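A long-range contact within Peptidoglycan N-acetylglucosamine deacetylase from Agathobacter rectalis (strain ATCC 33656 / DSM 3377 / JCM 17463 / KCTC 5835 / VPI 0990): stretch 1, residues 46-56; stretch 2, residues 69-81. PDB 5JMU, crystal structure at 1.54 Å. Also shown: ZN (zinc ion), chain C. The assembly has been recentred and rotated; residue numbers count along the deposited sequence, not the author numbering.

Stretch 1, residues 46-56: VKATFFVTNTH
Stretch 2, residues 69-81: RGHTVAIHSASHK

Parallel pairing of two neighbouring β-strands, built around His71, Phe50 and Ala74. The strands starting at Thr49 and Thr72 run in the same direction, their axes 4.1 Å apart at closest approach and inclined at 38°, and the two stretches bury 846 Å² between them. The register sets Thr49 beside Thr72 (CA-CA 4.6 Å), Phe50 beside Val73 (CA-CA 5.1 Å) and Phe51 beside Ala74 (CA-CA 4.7 Å). Backbone angles are extended, for example -112/122 at Phe50 and -106/119 at Val73.

Phe50 bonds through N and O to Thr72 and Ala74, the residues flanking its partner Val73, as parallel pairing requires; Ala48 and Val52 continue the alternation. Thr72 N donates to Ala48 O (3.0 Å), Phe50 N to Thr72 O (2.8 Å, nearly straight at 174°), Ala74 N to Phe50 O (2.8 Å) and Val52 N to Ala74 O (2.9 Å). The ladder then changes character: Val52 O accepts from both His76 N (2.9 Å) and Ser77 N (3.2 Å), as His76 leaves the extended conformation at phi/psi -108/-65. Beyond it, Asn54 N donates to Ala78 O (3.0 Å). Weaker CA-H...O contacts fill in between, Thr49 CA to Thr72 O and Phe51 CA to Ala74 O, each 3.5 Å.

His71, with the largest covered area, extends the ladder at its N-terminal end with a side chain. Its m rotamer (chi1 -55°, chi2 -67°) brings ND1 to within 2.9 Å of Ala48 N, which donates to it; the ring nitrogen thus accepts where a backbone carbonyl would otherwise serve. Val46 O lies at the ring edge, 3.4 Å from His71 CE1. Over one face stands Phe50 (chi1 -68°, chi2 -88°), whose edge meets the imidazole with CE2 3.7 Å from His71 CG; the planes stand at 79° and the centroids 5.5 Å apart. Across from His71, Lys47 (m, m, t, t) extends so that its NZ donates to Arg69 O at 2.8 Å. Gly70, at phi/psi 99/5, closes the preceding helix with a Schellman motif; an ideal CB there would sit 3.3 Å from Lys47 CE and jam against the preceding carbonyl.

Ala74 shares a sheet face with Thr49, Phe51 and Thr72. Its small CB admits the Phe51 ring (chi1 -69°, chi2 -83°), with CD1 at 3.4 Å from Ala74 CB, while Thr49 CG2 and Thr72 CG2 meet at 3.8 Å. Phe50 and Val73 occupy the other face; Val52 (m) places CG2 4.2 Å from Val73 CG1, an apolar contact.

At the C-terminal end, His76 (t, chi2 35°) and His80 (t, chi2 -90°) carry the zinc ion, His76 NE2 at 2.1 Å and His80 NE2 at 2.2 Å from ZN; three waters and an atom from elsewhere in the structure complete the coordination. Thr53 CG2 packs beside both rings, 3.8 Å from His76 CD2 and 3.9 Å from His80 CD2. Ser77 OG accepts from His80 N (2.8 Å), bracing the turn between the ligands.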

# COMPACT_ATOMS: atom_id res chain seq x y z
N VAL A 46 -3.86 15.91 -3.72
CA VAL A 46 -4.17 14.49 -3.92
C VAL A 46 -3.94 13.72 -2.62
O VAL A 46 -2.94 14.00 -1.93
CB VAL A 46 -3.27 13.90 -5.07
CG1 VAL A 46 -3.17 12.35 -5.01
CG2 VAL A 46 -3.77 14.44 -6.48
N LYS A 47 -4.83 12.78 -2.31
CA LYS A 47 -4.65 11.91 -1.16
C LYS A 47 -4.20 10.54 -1.67
O LYS A 47 -4.57 10.11 -2.77
CB LYS A 47 -5.91 11.78 -0.32
CG LYS A 47 -6.53 13.15 0.05
CD LYS A 47 -5.47 14.10 0.71
CE LYS A 47 -6.04 15.48 0.93
NZ LYS A 47 -5.05 16.41 1.53
N ALA A 48 -3.37 9.87 -0.88
CA ALA A 48 -2.85 8.56 -1.26
C ALA A 48 -2.96 7.62 -0.08
O ALA A 48 -3.53 7.97 0.97
CB ALA A 48 -1.37 8.68 -1.72
N THR A 49 -2.39 6.43 -0.23
CA THR A 49 -2.47 5.43 0.80
C THR A 49 -1.06 4.96 1.10
O THR A 49 -0.33 4.61 0.19
CB THR A 49 -3.31 4.23 0.33
OG1 THR A 49 -4.61 4.66 -0.07
CG2 THR A 49 -3.45 3.21 1.45
N PHE A 50 -0.70 4.93 2.39
CA PHE A 50 0.64 4.48 2.81
C PHE A 50 0.55 3.19 3.57
O PHE A 50 -0.15 3.12 4.59
CB PHE A 50 1.29 5.56 3.68
CG PHE A 50 1.62 6.79 2.89
CD1 PHE A 50 2.84 6.92 2.23
CD2 PHE A 50 0.66 7.80 2.74
CE1 PHE A 50 3.13 8.09 1.47
CE2 PHE A 50 0.93 8.94 1.96
CZ PHE A 50 2.18 9.08 1.32
N PHE A 51 1.24 2.17 3.06
CA PHE A 51 1.31 0.87 3.75
C PHE A 51 2.65 0.85 4.48
O PHE A 51 3.70 0.64 3.85
CB PHE A 51 1.16 -0.27 2.74
CG PHE A 51 -0.22 -0.35 2.16
CD1 PHE A 51 -1.23 -1.00 2.87
CD2 PHE A 51 -0.52 0.23 0.95
CE1 PHE A 51 -2.52 -1.12 2.34
CE2 PHE A 51 -1.82 0.14 0.41
CZ PHE A 51 -2.82 -0.55 1.11
N VAL A 52 2.61 1.08 5.80
CA VAL A 52 3.82 1.47 6.52
C VAL A 52 4.53 0.35 7.29
O VAL A 52 3.96 -0.74 7.55
CB VAL A 52 3.50 2.66 7.50
CG1 VAL A 52 3.02 3.88 6.68
CG2 VAL A 52 2.46 2.27 8.53
N THR A 53 5.81 0.61 7.62
CA THR A 53 6.64 -0.32 8.34
C THR A 53 7.34 0.46 9.44
O THR A 53 7.26 1.70 9.46
CB THR A 53 7.78 -0.92 7.47
OG1 THR A 53 8.75 0.11 7.18
CG2 THR A 53 7.25 -1.54 6.19
N ASN A 54 8.06 -0.26 10.29
CA ASN A 54 8.94 0.41 11.23
C ASN A 54 10.41 0.16 10.90
O ASN A 54 11.27 0.09 11.80
CB ASN A 54 8.61 -0.04 12.65
CG ASN A 54 9.11 0.95 13.67
OD1 ASN A 54 9.03 2.17 13.46
ND2 ASN A 54 9.61 0.44 14.76
N THR A 55 10.69 0.03 9.60
CA THR A 55 12.07 -0.24 9.16
C THR A 55 13.01 0.94 9.42
O THR A 55 14.22 0.77 9.63
CB THR A 55 12.07 -0.59 7.66
OG1 THR A 55 11.38 -1.83 7.49
CG2 THR A 55 13.50 -0.77 7.16
N HIS A 56 12.45 2.15 9.39
CA HIS A 56 13.24 3.38 9.52
C HIS A 56 12.65 4.20 10.64
O HIS A 56 11.99 5.20 10.36
CB HIS A 56 13.24 4.16 8.21
CG HIS A 56 13.83 3.39 7.07
ND1 HIS A 56 13.06 2.84 6.07
CD2 HIS A 56 15.11 3.04 6.80
CE1 HIS A 56 13.85 2.19 5.22
NE2 HIS A 56 15.09 2.31 5.64
N ARG A 69 -2.44 14.94 7.16
CA ARG A 69 -2.62 15.55 5.85
C ARG A 69 -3.72 14.87 5.03
O ARG A 69 -3.98 15.26 3.90
CB ARG A 69 -1.30 15.56 5.07
CG ARG A 69 -0.28 16.48 5.73
CD ARG A 69 0.93 16.66 4.85
NE ARG A 69 2.06 17.29 5.55
CZ ARG A 69 3.08 17.88 4.96
NH1 ARG A 69 3.12 18.02 3.62
NH2 ARG A 69 4.06 18.35 5.70
N GLY A 70 -4.40 13.89 5.62
CA GLY A 70 -5.58 13.35 4.99
C GLY A 70 -5.37 12.04 4.22
O GLY A 70 -6.29 11.54 3.57
N HIS A 71 -4.16 11.50 4.29
CA HIS A 71 -3.88 10.22 3.61
C HIS A 71 -4.35 9.05 4.43
O HIS A 71 -4.58 9.18 5.63
CB HIS A 71 -2.38 10.09 3.34
CG HIS A 71 -1.86 11.24 2.59
ND1 HIS A 71 -2.23 11.49 1.28
CD2 HIS A 71 -1.07 12.28 2.96
CE1 HIS A 71 -1.70 12.63 0.88
NE2 HIS A 71 -0.97 13.12 1.88
N THR A 72 -4.54 7.90 3.77
CA THR A 72 -4.85 6.68 4.49
C THR A 72 -3.56 6.04 4.99
O THR A 72 -2.61 5.85 4.23
CB THR A 72 -5.60 5.71 3.57
OG1 THR A 72 -6.88 6.32 3.27
CG2 THR A 72 -5.75 4.32 4.25
N VAL A 73 -3.53 5.72 6.28
CA VAL A 73 -2.41 5.02 6.86
C VAL A 73 -2.83 3.58 7.12
O VAL A 73 -3.84 3.33 7.83
CB VAL A 73 -1.96 5.72 8.17
CG1 VAL A 73 -0.89 4.85 8.90
CG2 VAL A 73 -1.41 7.07 7.83
N ALA A 74 -2.12 2.66 6.48
CA ALA A 74 -2.46 1.24 6.52
C ALA A 74 -1.22 0.42 6.95
O ALA A 74 -0.10 0.92 6.95
CB ALA A 74 -2.96 0.79 5.15
N ILE A 75 -1.42 -0.85 7.30
CA ILE A 75 -0.31 -1.67 7.77
C ILE A 75 0.39 -2.42 6.66
O ILE A 75 -0.30 -2.98 5.83
CB ILE A 75 -0.84 -2.70 8.78
CG1 ILE A 75 -1.36 -1.98 10.02
CG2 ILE A 75 0.31 -3.68 9.19
CD1 ILE A 75 -2.10 -2.88 11.06
N HIS A 76 1.74 -2.41 6.64
CA HIS A 76 2.50 -3.33 5.78
C HIS A 76 3.13 -4.38 6.70
O HIS A 76 2.73 -5.56 6.70
CB HIS A 76 3.52 -2.55 4.95
CG HIS A 76 4.14 -3.30 3.80
ND1 HIS A 76 3.45 -4.23 3.04
CD2 HIS A 76 5.38 -3.20 3.27
CE1 HIS A 76 4.27 -4.69 2.09
NE2 HIS A 76 5.45 -4.10 2.22
N SER A 77 4.03 -3.94 7.56
CA SER A 77 4.66 -4.84 8.53
C SER A 77 5.59 -4.06 9.44
O SER A 77 6.25 -3.14 8.98
CB SER A 77 5.46 -5.94 7.79
OG SER A 77 6.29 -6.63 8.72
N ALA A 78 5.64 -4.39 10.72
CA ALA A 78 6.57 -3.65 11.57
C ALA A 78 8.01 -3.96 11.17
O ALA A 78 8.81 -3.05 10.97
CB ALA A 78 6.33 -3.98 13.09
N SER A 79 8.35 -5.25 11.10
CA SER A 79 9.72 -5.64 10.81
C SER A 79 10.06 -5.76 9.33
O SER A 79 11.24 -5.63 8.97
CB SER A 79 10.06 -6.99 11.46
OG SER A 79 9.32 -8.02 10.82
N HIS A 80 9.03 -6.06 8.53
CA HIS A 80 9.19 -6.37 7.12
C HIS A 80 10.26 -7.44 6.92
O HIS A 80 11.03 -7.41 5.96
CB HIS A 80 9.55 -5.10 6.32
CG HIS A 80 9.22 -5.18 4.86
ND1 HIS A 80 10.12 -5.66 3.92
CD2 HIS A 80 8.12 -4.80 4.17
CE1 HIS A 80 9.57 -5.59 2.72
NE2 HIS A 80 8.36 -5.07 2.84
N LYS A 81 10.31 -8.41 7.84
CA LYS A 81 11.22 -9.53 7.69
C LYS A 81 10.41 -10.78 7.36
O LYS A 81 9.68 -11.31 8.22
CB LYS A 81 12.05 -9.75 8.95
CG LYS A 81 13.09 -8.67 9.20
CD LYS A 81 13.79 -8.93 10.52
CE LYS A 81 14.59 -7.71 10.99
NZ LYS A 81 14.80 -7.76 12.47
ZN ZN C . 7.25 -4.27 1.15
O HOH W 1 6.35 -3.66 -0.60
O HOH W 2 8.98 -4.42 -0.05
O HOH W 3 6.80 -6.30 0.52